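Local coordinates for methylated-DNA--protein-cysteine methyltransferase (Thermococcus kodakarensis, PDB 1MGT) that repairs O6-methylguanine and O4-methylthymine in DNA by irreversibly transferring the methyl group to one of its own cysteines, a suicide reaction, at residues Cys141-Val145 with Leu163-Glu167; Ser3-Val9 with Pro64-Phe68; Arg12-Ile16 with Ala28-Arg33. Residue numbers count along the deposited sequence, not the author numbering.

Contact 1: residues Cys141-Val145 with Leu163-Glu167; sequences CHRVV and LLEIE
A 3-10 turn, Cys141-Arg143, closed by Val144 N to Cys141 O (3.2 Å), runs into strand 144-145 and faces the last turn of helix 157-166; the closest CA pair is His142 with Leu163, 7.0 Å. Polar bonds converge on the carboxylate of Glu167 (chi1 m, chi2 t), just past the helix. His142 takes chi1 p and donates from NE2 to Glu167 OE1 at 2.7 Å, nearly linear at 168°. The extended Arg143 (m, t, t) makes a two-pronged salt bridge, NH2 to Glu167 OE1 at 2.7 Å and NE to Glu167 OE2 at 2.9 Å. Leu163 CD1 makes a CH-pi contact over one face of the His142 ring, 3.9 Å from the centroid; Leu164 CD2 lies near the ring edge, 4.3 Å from His142 CD2. Cys141, the inferred methyl acceptor, contacts neither Leu163 nor Glu167; its SG lies 5.3 Å from His142 ND1. That gap, with the His-carboxylate bond behind it, is consistent with the Cys-water-His-Glu network of the MGMT family's PCHRV active site.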
loop_
_atom_site.group_PDB
_atom_site.type_symbol
_atom_site.label_atom_id
_atom_site.label_comp_id
_atom_site.label_asym_id
_atom_site.label_seq_id
_atom_site.Cartn_x
_atom_site.Cartn_y
_atom_site.Cartn_z
ATOM N N CYS A 141 4.741 -1.298 2.923
ATOM C CA CYS A 141 5.290 -0.267 3.780
ATOM C C CYS A 141 4.917 -0.479 5.243
ATOM O O CYS A 141 5.574 0.128 6.111
ATOM C CB CYS A 141 4.890 1.126 3.271
ATOM S SG CYS A 141 3.113 1.390 3.360
ATOM N N HIS A 142 3.991 -1.375 5.540
ATOM C CA HIS A 142 3.624 -1.663 6.934
ATOM C C HIS A 142 4.765 -2.467 7.596
ATOM O O HIS A 142 4.765 -2.540 8.830
ATOM C CB HIS A 142 2.342 -2.450 7.039
ATOM C CG HIS A 142 2.276 -3.688 6.208
ATOM N ND1 HIS A 142 2.091 -3.621 4.834
ATOM C CD2 HIS A 142 2.367 -4.997 6.494
ATOM C CE1 HIS A 142 2.074 -4.836 4.326
ATOM N NE2 HIS A 142 2.239 -5.705 5.339
ATOM N N ARG A 143 5.648 -3.045 6.802
ATOM C CA ARG A 143 6.779 -3.822 7.366
ATOM C C ARG A 143 7.950 -2.907 7.712
ATOM O O ARG A 143 8.979 -3.393 8.226
ATOM C CB ARG A 143 7.231 -4.876 6.348
ATOM C CG ARG A 143 6.125 -5.921 6.143
ATOM C CD ARG A 143 6.559 -7.030 5.177
ATOM N NE ARG A 143 5.320 -7.721 4.770
ATOM C CZ ARG A 143 5.137 -8.350 3.623
ATOM N NH1 ARG A 143 6.078 -8.451 2.689
ATOM N NH2 ARG A 143 3.918 -8.892 3.405
ATOM N N VAL A 144 7.829 -1.621 7.456
ATOM C CA VAL A 144 8.928 -0.677 7.785
ATOM C C VAL A 144 8.565 -0.033 9.112
ATOM O O VAL A 144 7.529 0.642 9.225
ATOM C CB VAL A 144 9.106 0.362 6.684
ATOM C CG1 VAL A 144 10.251 1.307 7.025
ATOM C CG2 VAL A 144 9.319 -0.321 5.332
ATOM N N VAL A 145 9.355 -0.327 10.146
ATOM C CA VAL A 145 9.092 0.176 11.493
ATOM C C VAL A 145 10.205 1.056 12.048
ATOM O O VAL A 145 11.223 1.269 11.396
ATOM C CB VAL A 145 8.909 -1.019 12.466
ATOM C CG1 VAL A 145 7.721 -1.876 12.041
ATOM C CG2 VAL A 145 10.164 -1.916 12.461
ATOM N N LEU A 163 -2.251 -5.398 9.963
ATOM C CA LEU A 163 -1.499 -6.029 8.920
ATOM C C LEU A 163 -0.316 -6.819 9.528
ATOM O O LEU A 163 -0.102 -7.943 9.105
ATOM C CB LEU A 163 -0.955 -5.031 7.893
ATOM C CG LEU A 163 -2.081 -4.366 7.026
ATOM C CD1 LEU A 163 -1.441 -3.422 6.031
ATOM C CD2 LEU A 163 -2.904 -5.451 6.363
ATOM N N LEU A 164 0.379 -6.236 10.495
ATOM C CA LEU A 164 1.516 -6.995 11.076
ATOM C C LEU A 164 1.037 -8.238 11.786
ATOM O O LEU A 164 1.649 -9.310 11.676
ATOM C CB LEU A 164 2.354 -6.097 11.986
ATOM C CG LEU A 164 3.151 -5.021 11.195
ATOM C CD1 LEU A 164 3.788 -4.006 12.124
ATOM C CD2 LEU A 164 4.190 -5.700 10.305
ATOM N N GLU A 165 -0.070 -8.132 12.508
ATOM C CA GLU A 165 -0.615 -9.276 13.236
ATOM C C GLU A 165 -0.971 -10.419 12.320
ATOM O O GLU A 165 -0.651 -11.597 12.556
ATOM C CB GLU A 165 -1.835 -8.817 14.058
ATOM C CG GLU A 165 -2.648 -10.020 14.553
ATOM C CD GLU A 165 -3.613 -9.660 15.661
ATOM O OE1 GLU A 165 -3.773 -10.500 16.578
ATOM O OE2 GLU A 165 -4.196 -8.554 15.614
ATOM N N ILE A 166 -1.622 -10.100 11.201
ATOM C CA ILE A 166 -2.033 -11.043 10.182
ATOM C C ILE A 166 -0.854 -11.787 9.589
ATOM O O ILE A 166 -0.939 -12.941 9.161
ATOM C CB ILE A 166 -2.751 -10.240 9.060
ATOM C CG1 ILE A 166 -4.199 -9.956 9.463
ATOM C CG2 ILE A 166 -2.652 -10.893 7.708
ATOM C CD1 ILE A 166 -5.167 -11.095 9.250
ATOM N N GLU A 167 0.283 -11.098 9.476
ATOM C CA GLU A 167 1.495 -11.670 8.927
ATOM C C GLU A 167 2.329 -12.428 9.963
ATOM O O GLU A 167 3.412 -12.927 9.619
ATOM C CB GLU A 167 2.358 -10.520 8.328
ATOM C CG GLU A 167 1.667 -9.934 7.101
ATOM C CD GLU A 167 2.419 -8.830 6.405
ATOM O OE1 GLU A 167 1.999 -8.421 5.290
ATOM O OE2 GLU A 167 3.447 -8.356 6.945
#

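Contact 2: residues Ser3-Val9 with Pro64-Phe68; sequences SVEKFRV and PEKVF. With SO4 (sulfate ion), chain C.
Strand 3-9 passes helix 64-68 with axes 9.1 Å apart and a crossing angle of -43°; the CA register pairs Glu5 with Pro64 (6.1 Å) and Phe7 with Phe68 (7.7 Å). Alternation turns Ser3, Glu5 and Phe7 toward the helix. The Pro64 ring fits between the first two, its CG 3.6 Å from Ser3 CB and its CB 3.8 Å from Glu5 CB. The tip of Phe7 (chi1 m) meets the helix backbone, CZ lying 3.6 Å from Pro64 O and 3.7 Å from Glu65 CA. Phe7 and Phe68 (chi1 t) form an offset stack, centroids 4.4 Å apart and planes at 7°, with Phe68 CB 3.8 Å from the Phe7 centroid. Val9 CG2 closes the Phe68 edge, 3.6 Å from CE1. Away from the helix, Lys6 and Arg8 bind a sulfate. Across the interface, water 1 bridges Glu5 OE1 (2.8 Å) and Glu65 N (3.0 Å); no direct hydrogen bond joins the segments, so helix and sheet are held chiefly by apolar and aromatic fit.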
loop_
_atom_site.group_PDB
_atom_site.type_symbol
_atom_site.label_atom_id
_atom_site.label_comp_id
_atom_site.label_asym_id
_atom_site.label_seq_id
_atom_site.Cartn_x
_atom_site.Cartn_y
_atom_site.Cartn_z
ATOM N N SER A 3 -12.951 0.428 -8.035
ATOM C CA SER A 3 -13.597 -0.784 -7.619
ATOM C C SER A 3 -13.492 -0.828 -6.080
ATOM O O SER A 3 -12.387 -0.581 -5.588
ATOM C CB SER A 3 -13.011 -2.083 -8.157
ATOM O OG SER A 3 -13.110 -2.145 -9.556
ATOM N N VAL A 4 -14.606 -1.090 -5.433
ATOM C CA VAL A 4 -14.639 -1.135 -3.961
ATOM C C VAL A 4 -15.275 -2.443 -3.518
ATOM O O VAL A 4 -16.333 -2.820 -4.039
ATOM C CB VAL A 4 -15.404 0.061 -3.394
ATOM C CG1 VAL A 4 -15.705 -0.080 -1.910
ATOM C CG2 VAL A 4 -14.616 1.365 -3.605
ATOM N N GLU A 5 -14.647 -3.139 -2.547
ATOM C CA GLU A 5 -15.234 -4.398 -2.098
ATOM C C GLU A 5 -14.930 -4.601 -0.611
ATOM O O GLU A 5 -13.913 -4.130 -0.106
ATOM C CB GLU A 5 -14.694 -5.571 -2.923
ATOM C CG GLU A 5 -15.293 -6.899 -2.554
ATOM C CD GLU A 5 -14.962 -8.043 -3.478
ATOM O OE1 GLU A 5 -14.351 -7.835 -4.542
ATOM O OE2 GLU A 5 -15.311 -9.197 -3.102
ATOM N N LYS A 6 -15.859 -5.254 0.066
ATOM C CA LYS A 6 -15.683 -5.501 1.513
ATOM C C LYS A 6 -15.322 -6.964 1.695
ATOM O O LYS A 6 -15.781 -7.824 0.924
ATOM C CB LYS A 6 -16.992 -5.130 2.170
ATOM C CG LYS A 6 -17.347 -5.685 3.522
ATOM C CD LYS A 6 -18.818 -5.359 3.785
ATOM C CE LYS A 6 -19.311 -5.919 5.100
ATOM N NZ LYS A 6 -20.809 -5.849 5.111
ATOM N N PHE A 7 -14.430 -7.259 2.640
ATOM C CA PHE A 7 -14.012 -8.630 2.897
ATOM C C PHE A 7 -14.063 -8.871 4.407
ATOM O O PHE A 7 -13.839 -7.946 5.197
ATOM C CB PHE A 7 -12.536 -8.873 2.470
ATOM C CG PHE A 7 -12.363 -8.665 0.974
ATOM C CD1 PHE A 7 -12.054 -7.418 0.470
ATOM C CD2 PHE A 7 -12.560 -9.730 0.117
ATOM C CE1 PHE A 7 -11.916 -7.257 -0.911
ATOM C CE2 PHE A 7 -12.435 -9.567 -1.253
ATOM C CZ PHE A 7 -12.115 -8.309 -1.759
ATOM N N ARG A 8 -14.320 -10.107 4.794
ATOM C CA ARG A 8 -14.334 -10.417 6.222
ATOM C C ARG A 8 -13.044 -11.183 6.572
ATOM O O ARG A 8 -12.568 -12.003 5.786
ATOM C CB ARG A 8 -15.508 -11.349 6.532
ATOM C CG ARG A 8 -16.850 -10.650 6.428
ATOM C CD ARG A 8 -17.998 -11.507 7.010
ATOM N NE ARG A 8 -19.250 -10.801 6.682
ATOM C CZ ARG A 8 -19.721 -9.756 7.325
ATOM N NH1 ARG A 8 -19.120 -9.227 8.384
ATOM N NH2 ARG A 8 -20.859 -9.200 6.888
ATOM N N VAL A 9 -12.474 -10.881 7.709
ATOM C CA VAL A 9 -11.279 -11.594 8.214
ATOM C C VAL A 9 -11.694 -11.899 9.664
ATOM O O VAL A 9 -11.481 -11.108 10.559
ATOM C CB VAL A 9 -9.966 -10.856 8.145
ATOM C CG1 VAL A 9 -8.840 -11.781 8.668
ATOM C CG2 VAL A 9 -9.632 -10.442 6.713
ATOM N N PRO A 64 -9.738 -5.718 -6.284
ATOM C CA PRO A 64 -9.915 -5.774 -4.842
ATOM C C PRO A 64 -9.660 -7.184 -4.312
ATOM O O PRO A 64 -8.978 -7.366 -3.292
ATOM C CB PRO A 64 -11.356 -5.337 -4.620
ATOM C CG PRO A 64 -11.579 -4.382 -5.799
ATOM C CD PRO A 64 -10.934 -5.151 -6.960
ATOM N N GLU A 65 -10.179 -8.207 -4.970
ATOM C CA GLU A 65 -9.959 -9.573 -4.528
ATOM C C GLU A 65 -8.472 -9.945 -4.664
ATOM O O GLU A 65 -7.978 -10.677 -3.817
ATOM C CB GLU A 65 -10.818 -10.581 -5.281
ATOM C CG GLU A 65 -10.736 -11.979 -4.641
ATOM C CD GLU A 65 -11.440 -13.034 -5.457
ATOM O OE1 GLU A 65 -11.512 -14.202 -5.001
ATOM O OE2 GLU A 65 -11.936 -12.724 -6.562
ATOM N N LYS A 66 -7.794 -9.483 -5.698
ATOM C CA LYS A 66 -6.356 -9.833 -5.838
ATOM C C LYS A 66 -5.568 -9.200 -4.697
ATOM O O LYS A 66 -4.695 -9.840 -4.099
ATOM C CB LYS A 66 -5.806 -9.364 -7.168
ATOM C CG LYS A 66 -6.262 -10.195 -8.364
ATOM C CD LYS A 66 -5.688 -9.534 -9.615
ATOM C CE LYS A 66 -6.021 -10.320 -10.881
ATOM N NZ LYS A 66 -5.555 -9.499 -12.061
ATOM N N VAL A 67 -5.883 -7.950 -4.366
ATOM C CA VAL A 67 -5.239 -7.269 -3.257
ATOM C C VAL A 67 -5.528 -8.031 -1.959
ATOM O O VAL A 67 -4.626 -8.236 -1.149
ATOM C CB VAL A 67 -5.634 -5.804 -3.138
ATOM C CG1 VAL A 67 -5.041 -5.169 -1.884
ATOM C CG2 VAL A 67 -5.219 -5.033 -4.393
ATOM N N PHE A 68 -6.769 -8.488 -1.723
ATOM C CA PHE A 68 -7.095 -9.245 -0.533
ATOM C C PHE A 68 -6.260 -10.532 -0.446
ATOM O O PHE A 68 -5.849 -10.911 0.658
ATOM C CB PHE A 68 -8.592 -9.610 -0.524
ATOM C CG PHE A 68 -9.018 -10.349 0.718
ATOM C CD1 PHE A 68 -9.043 -9.731 1.938
ATOM C CD2 PHE A 68 -9.399 -11.683 0.600
ATOM C CE1 PHE A 68 -9.437 -10.415 3.076
ATOM C CE2 PHE A 68 -9.802 -12.381 1.732
ATOM C CZ PHE A 68 -9.814 -11.747 2.958
HETATM S S SO4 C . -21.230 -6.023 8.702
HETATM O O1 SO4 C . -21.659 -6.687 7.445
HETATM O O2 SO4 C . -22.438 -5.672 9.525
HETATM O O3 SO4 C . -20.462 -4.776 8.424
HETATM O O4 SO4 C . -20.361 -6.946 9.511
HETATM O O HOH W 1 -12.616 -8.115 -6.726
#

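Contact 3: residues Arg12-Ile16 with Ala28-Arg33; sequences RVVWI and AFAFDR
Strands 12-16 and 28-30 run antiparallel, axes 4.8 Å apart at 158°. Trp15 and Ala30 form a hydrogen-bonded pair (Trp15 N to Ala30 O 2.8 Å, Ala30 N to Trp15 O 3.0 Å), and Ile16 faces Phe29 as a non-hydrogen-bonded pair, CA-CA 4.5 Å. Trp15 and Ala30 project from one face of the sheet, Ile16 and Phe29 from the other. Trp15 (chi1 m, chi2 86°) lays its indole beneath the start of helix 33-49, with Arg33 CB 3.7 Å above the six-membered ring centroid. Asp32, chi1 p, is the N-cap of that helix and also hydrogen-bonds Thr35. Phe31 leaves the strand with phi/psi -94/2; its chi1 m brings the ring to Arg12, whose guanidinium stacks on it, CZ 4.3 Å from the centroid and planes at 17°, a cation-pi contact. Phe29 (chi1 p) meets Val14, CD1 to CG1 4.2 Å, while its ring leads away toward Leu163 and Tyr153. This is a beta hairpin handing over to a helix, in the antiparallel sheet of the RNase H-like N-terminal domain.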
loop_
_atom_site.group_PDB
_atom_site.type_symbol
_atom_site.label_atom_id
_atom_site.label_comp_id
_atom_site.label_asym_id
_atom_site.label_seq_id
_atom_site.Cartn_x
_atom_site.Cartn_y
_atom_site.Cartn_z
ATOM N N ARG A 12 -13.421 -9.113 11.903
ATOM C CA ARG A 12 -13.120 -7.772 11.378
ATOM C C ARG A 12 -13.626 -7.655 9.945
ATOM O O ARG A 12 -13.790 -8.652 9.248
ATOM C CB ARG A 12 -11.610 -7.505 11.393
ATOM C CG ARG A 12 -10.987 -7.747 12.771
ATOM C CD ARG A 12 -9.744 -6.864 12.938
ATOM N NE ARG A 12 -10.141 -5.470 13.090
ATOM C CZ ARG A 12 -9.480 -4.532 13.761
ATOM N NH1 ARG A 12 -8.344 -4.819 14.386
ATOM N NH2 ARG A 12 -9.977 -3.298 13.794
ATOM N N VAL A 13 -13.842 -6.408 9.528
ATOM C CA VAL A 13 -14.300 -6.184 8.156
ATOM C C VAL A 13 -13.249 -5.259 7.526
ATOM O O VAL A 13 -12.855 -4.331 8.233
ATOM C CB VAL A 13 -15.684 -5.538 8.093
ATOM C CG1 VAL A 13 -15.996 -5.066 6.690
ATOM C CG2 VAL A 13 -16.757 -6.582 8.492
ATOM N N VAL A 14 -12.777 -5.578 6.355
ATOM C CA VAL A 14 -11.793 -4.725 5.690
ATOM C C VAL A 14 -12.377 -4.291 4.328
ATOM O O VAL A 14 -12.778 -5.152 3.554
ATOM C CB VAL A 14 -10.472 -5.475 5.404
ATOM C CG1 VAL A 14 -9.498 -4.600 4.646
ATOM C CG2 VAL A 14 -9.817 -5.895 6.738
ATOM N N TRP A 15 -12.355 -3.000 4.066
ATOM C CA TRP A 15 -12.839 -2.465 2.790
ATOM C C TRP A 15 -11.614 -2.155 1.920
ATOM O O TRP A 15 -10.686 -1.537 2.452
ATOM C CB TRP A 15 -13.569 -1.131 3.064
ATOM C CG TRP A 15 -14.946 -1.367 3.628
ATOM C CD1 TRP A 15 -15.302 -1.553 4.923
ATOM C CD2 TRP A 15 -16.148 -1.445 2.853
ATOM N NE1 TRP A 15 -16.661 -1.752 5.013
ATOM C CE2 TRP A 15 -17.205 -1.684 3.761
ATOM C CE3 TRP A 15 -16.417 -1.341 1.485
ATOM C CZ2 TRP A 15 -18.523 -1.809 3.331
ATOM C CZ3 TRP A 15 -17.740 -1.472 1.067
ATOM C CH2 TRP A 15 -18.766 -1.706 1.995
ATOM N N ILE A 16 -11.605 -2.564 0.673
ATOM C CA ILE A 16 -10.456 -2.292 -0.195
ATOM C C ILE A 16 -10.953 -1.532 -1.442
ATOM O O ILE A 16 -11.962 -1.946 -2.010
ATOM C CB ILE A 16 -9.753 -3.593 -0.590
ATOM C CG1 ILE A 16 -9.084 -4.257 0.644
ATOM C CG2 ILE A 16 -8.680 -3.354 -1.648
ATOM C CD1 ILE A 16 -8.570 -5.665 0.313
ATOM N N ALA A 28 -6.392 1.717 -1.609
ATOM C CA ALA A 28 -6.627 2.248 -0.279
ATOM C C ALA A 28 -7.399 1.157 0.495
ATOM O O ALA A 28 -8.025 0.295 -0.087
ATOM C CB ALA A 28 -7.415 3.542 -0.220
ATOM N N PHE A 29 -7.341 1.231 1.831
ATOM C CA PHE A 29 -8.090 0.241 2.607
ATOM C C PHE A 29 -8.473 0.892 3.940
ATOM O O PHE A 29 -7.863 1.869 4.353
ATOM C CB PHE A 29 -7.396 -1.068 2.823
ATOM C CG PHE A 29 -6.307 -1.077 3.858
ATOM C CD1 PHE A 29 -6.540 -1.637 5.103
ATOM C CD2 PHE A 29 -5.071 -0.525 3.574
ATOM C CE1 PHE A 29 -5.533 -1.671 6.068
ATOM C CE2 PHE A 29 -4.066 -0.558 4.539
ATOM C CZ PHE A 29 -4.311 -1.124 5.770
ATOM N N ALA A 30 -9.507 0.320 4.557
ATOM C CA ALA A 30 -9.946 0.900 5.837
ATOM C C ALA A 30 -10.913 -0.123 6.465
ATOM O O ALA A 30 -11.273 -1.110 5.815
ATOM C CB ALA A 30 -10.682 2.207 5.591
ATOM N N PHE A 31 -11.329 0.156 7.687
ATOM C CA PHE A 31 -12.273 -0.780 8.336
ATOM C C PHE A 31 -13.719 -0.374 8.152
ATOM O O PHE A 31 -14.609 -1.058 8.690
ATOM C CB PHE A 31 -11.942 -0.839 9.825
ATOM C CG PHE A 31 -10.554 -1.343 10.113
ATOM C CD1 PHE A 31 -9.709 -0.606 10.926
ATOM C CD2 PHE A 31 -10.146 -2.555 9.591
ATOM C CE1 PHE A 31 -8.429 -1.101 11.199
ATOM C CE2 PHE A 31 -8.874 -3.046 9.865
ATOM C CZ PHE A 31 -8.035 -2.306 10.674
ATOM N N ASP A 32 -13.983 0.711 7.423
ATOM C CA ASP A 32 -15.380 1.133 7.198
ATOM C C ASP A 32 -15.412 1.836 5.837
ATOM O O ASP A 32 -14.378 2.355 5.404
ATOM C CB ASP A 32 -15.898 1.981 8.327
ATOM C CG ASP A 32 -15.254 3.347 8.431
ATOM O OD1 ASP A 32 -14.288 3.478 9.201
ATOM O OD2 ASP A 32 -15.721 4.280 7.740
ATOM N N ARG A 33 -16.548 1.836 5.160
ATOM C CA ARG A 33 -16.602 2.438 3.817
ATOM C C ARG A 33 -16.385 3.925 3.775
ATOM O O ARG A 33 -15.783 4.445 2.818
ATOM C CB ARG A 33 -17.926 2.016 3.136
ATOM C CG ARG A 33 -18.015 2.421 1.680
ATOM C CD ARG A 33 -19.344 2.059 1.021
ATOM N NE ARG A 33 -19.208 2.089 -0.440
ATOM C CZ ARG A 33 -19.187 3.176 -1.196
ATOM N NH1 ARG A 33 -19.298 4.402 -0.695
ATOM N NH2 ARG A 33 -19.044 3.043 -2.519
#

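Contacts 2 and 3 share one three-stranded sheet: strand 2-9 of contact 2 pairs with strand 12-20 of contact 3, Phe7 N reaching Val14 O at 2.8 Å and Glu5 O reaching Ile16 N at 2.9 Å, and their centres lie 8 Å apart. Both are partly buried, yet contact 3 pairs strands by backbone hydrogen bonds whereas contact 2 docks a helix by apolar fit. Contact 1, in the DNA-binding domain, is buried and the most ionic of the three despite the smallest interface (280 Å² against 361 and 500). Packing joins it to the sheet twice: Leu163 CD1 lies 3.7 Å from Phe29 CZ, and Ile166 CD1 lies 3.8 Å from Val9 CG1.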